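Local coordinates for protein aminoglycoside 3'-phosphotransferase AphA1-IAB (Acinetobacter baumannii, PDB 4FEU) that phosphorylates kanamycin and related aminoglycosides at the 3' position with ATP, conferring resistance to these antibiotics, at residues A[100-105]-A[211-216]. Sequence-based numbering, arbitrary orientation.
Sequences TAIPGK and KLIGCI. With 537 (2,6-dihydroanthra/1,9-cd/pyrazol-6-one), chain H.
I213 reaches the linker 100-105 with the end of its side chain: CD1 lies 3.6 Å from CG2 of I102 and 3.7 Å from CG of P103. Its chi1 of 68° turns CG1 toward 100-105 and the extended chi2 (153°) carries CD1 to the CG-CD edge of P103, the two side chains crossing roughly at right angles; those of I102 and I213 run alongside each other with opposite headings. I213 and G214 both hydrogen-bond through their backbones to I206 of strand 205-208, two residues against one, which makes a classic beta bulge. At G214 the absence of a side chain lets CD1 of I102 settle over the backbone, 3.8 Å from G214 C. The same methyl comes within 3.5 Å of C215 O. It then meets CG2 of I216 at 3.9 Å. I216, leaving the strand, also packs its CD1 against the bound anthrapyrazolone, 3.5 Å from C16. At the ligand's pyrazole edge, I102 N donates to N23 (3.1 Å) and I102 O accepts from N24 (2.9 Å). This donor-acceptor pair is as in protein kinase hinges, consistent with the ligand occupying the nucleotide pocket. No hydrogen bond joins the two segments, so the hinge packs on 211-216 through methyl groups set against side chains and backbone, leaving I102's backbone polar groups to the ligand.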
loop_
_atom_site.group_PDB
_atom_site.type_symbol
_atom_site.label_atom_id
_atom_site.label_comp_id
_atom_site.label_asym_id
_atom_site.label_seq_id
_atom_site.Cartn_x
_atom_site.Cartn_y
_atom_site.Cartn_z
ATOM N N THR A 100 -11.861 -7.154 -10.054
ATOM C CA THR A 100 -13.118 -7.018 -9.324
ATOM C C THR A 100 -12.852 -6.086 -8.118
ATOM O O THR A 100 -11.713 -5.971 -7.674
ATOM C CB THR A 100 -13.573 -8.361 -8.780
ATOM O OG1 THR A 100 -12.595 -8.824 -7.837
ATOM C CG2 THR A 100 -13.857 -9.376 -9.874
ATOM N N ALA A 101 -13.893 -5.444 -7.578
ATOM C CA ALA A 101 -13.735 -4.610 -6.404
ATOM C C ALA A 101 -13.887 -5.442 -5.125
ATOM O O ALA A 101 -14.572 -6.463 -5.118
ATOM C CB ALA A 101 -14.784 -3.522 -6.420
ATOM N N ILE A 102 -13.276 -4.979 -4.036
ATOM C CA ILE A 102 -13.436 -5.571 -2.718
ATOM C C ILE A 102 -14.563 -4.751 -2.101
ATOM O O ILE A 102 -14.434 -3.528 -1.997
ATOM C CB ILE A 102 -12.151 -5.555 -1.855
ATOM C CG1 ILE A 102 -11.034 -6.430 -2.482
ATOM C CG2 ILE A 102 -12.489 -6.041 -0.430
ATOM C CD1 ILE A 102 -9.715 -6.494 -1.614
ATOM N N PRO A 103 -15.719 -5.376 -1.782
ATOM C CA PRO A 103 -16.853 -4.586 -1.241
ATOM C C PRO A 103 -16.577 -3.952 0.125
ATOM O O PRO A 103 -15.814 -4.494 0.905
ATOM C CB PRO A 103 -17.995 -5.608 -1.178
ATOM C CG PRO A 103 -17.310 -6.935 -1.045
ATOM C CD PRO A 103 -16.055 -6.818 -1.876
ATOM N N GLY A 104 -17.181 -2.816 0.401
ATOM C CA GLY A 104 -16.973 -2.149 1.681
ATOM C C GLY A 104 -16.257 -0.814 1.628
ATOM O O GLY A 104 -16.210 -0.160 0.582
ATOM N N LYS A 105 -15.698 -0.400 2.763
ATOM C CA LYS A 105 -15.057 0.902 2.907
ATOM C C LYS A 105 -13.615 0.753 3.340
ATOM O O LYS A 105 -13.264 -0.262 3.949
ATOM C CB LYS A 105 -15.799 1.744 3.986
ATOM C CG LYS A 105 -17.316 1.906 3.836
ATOM C CD LYS A 105 -17.710 2.993 2.845
ATOM C CE LYS A 105 -18.558 2.432 1.719
ATOM N NZ LYS A 105 -18.688 3.385 0.583
ATOM N N LYS A 211 -15.619 -6.582 9.798
ATOM C CA LYS A 211 -14.472 -7.414 9.411
ATOM C C LYS A 211 -13.625 -6.821 8.286
ATOM O O LYS A 211 -14.156 -6.251 7.329
ATOM C CB LYS A 211 -14.943 -8.832 9.010
ATOM C CG LYS A 211 -15.348 -9.716 10.189
ATOM C CD LYS A 211 -16.178 -10.926 9.748
ATOM C CE LYS A 211 -17.673 -10.661 9.779
ATOM N NZ LYS A 211 -18.390 -11.370 8.685
ATOM N N LEU A 212 -12.308 -7.008 8.390
ATOM C CA LEU A 212 -11.315 -6.588 7.402
ATOM C C LEU A 212 -11.316 -7.682 6.324
ATOM O O LEU A 212 -10.868 -8.801 6.573
ATOM C CB LEU A 212 -9.937 -6.439 8.088
ATOM C CG LEU A 212 -8.687 -6.144 7.243
ATOM C CD1 LEU A 212 -8.909 -5.018 6.260
ATOM C CD2 LEU A 212 -7.540 -5.730 8.135
ATOM N N ILE A 213 -11.874 -7.369 5.152
ATOM C CA ILE A 213 -12.045 -8.371 4.102
ATOM C C ILE A 213 -10.961 -8.492 3.010
ATOM O O ILE A 213 -10.989 -9.454 2.261
ATOM C CB ILE A 213 -13.503 -8.424 3.557
ATOM C CG1 ILE A 213 -13.872 -7.155 2.769
ATOM C CG2 ILE A 213 -14.534 -8.724 4.684
ATOM C CD1 ILE A 213 -14.931 -7.433 1.753
ATOM N N GLY A 214 -10.026 -7.548 2.941
ATOM C CA GLY A 214 -8.957 -7.608 1.952
ATOM C C GLY A 214 -8.119 -6.361 1.826
ATOM O O GLY A 214 -8.359 -5.377 2.515
ATOM N N CYS A 215 -7.117 -6.411 0.953
ATOM C CA CYS A 215 -6.235 -5.284 0.688
ATOM C C CYS A 215 -6.078 -5.074 -0.779
ATOM O O CYS A 215 -6.268 -6.001 -1.574
ATOM C CB CYS A 215 -4.884 -5.425 1.374
ATOM S SG CYS A 215 -3.933 -6.850 0.816
ATOM N N ILE A 216 -5.776 -3.821 -1.133
ATOM C CA ILE A 216 -5.594 -3.341 -2.492
ATOM C C ILE A 216 -4.235 -2.642 -2.570
ATOM O O ILE A 216 -3.572 -2.495 -1.539
ATOM C CB ILE A 216 -6.795 -2.407 -2.880
ATOM C CG1 ILE A 216 -6.902 -1.160 -1.955
ATOM C CG2 ILE A 216 -8.127 -3.196 -2.909
ATOM C CD1 ILE A 216 -7.737 0.032 -2.501
HETATM C C1 537 H . -9.146 -2.932 -7.229
HETATM C C2 537 H . -10.003 -2.844 -6.132
HETATM C C3 537 H . -10.170 -1.616 -5.498
HETATM C C4 537 H . -9.510 -0.467 -6.005
HETATM C C5 537 H . -8.599 -0.583 -7.062
HETATM C C6 537 H . -8.431 -1.817 -7.681
HETATM C C11 537 H . -11.202 -0.232 -3.872
HETATM C C12 537 H . -12.118 -0.299 -2.854
HETATM C C13 537 H . -12.386 0.874 -2.133
HETATM C C14 537 H . -11.727 2.055 -2.520
HETATM C C15 537 H . -10.806 2.077 -3.591
HETATM C C16 537 H . -10.580 0.914 -4.327
HETATM C C20 537 H . -9.730 0.801 -5.440
HETATM C C21 537 H . -11.053 -1.483 -4.415
HETATM O O22 537 H . -9.096 1.769 -5.871
HETATM N N23 537 H . -11.883 -2.253 -3.696
HETATM N N24 537 H . -12.501 -1.583 -2.832
#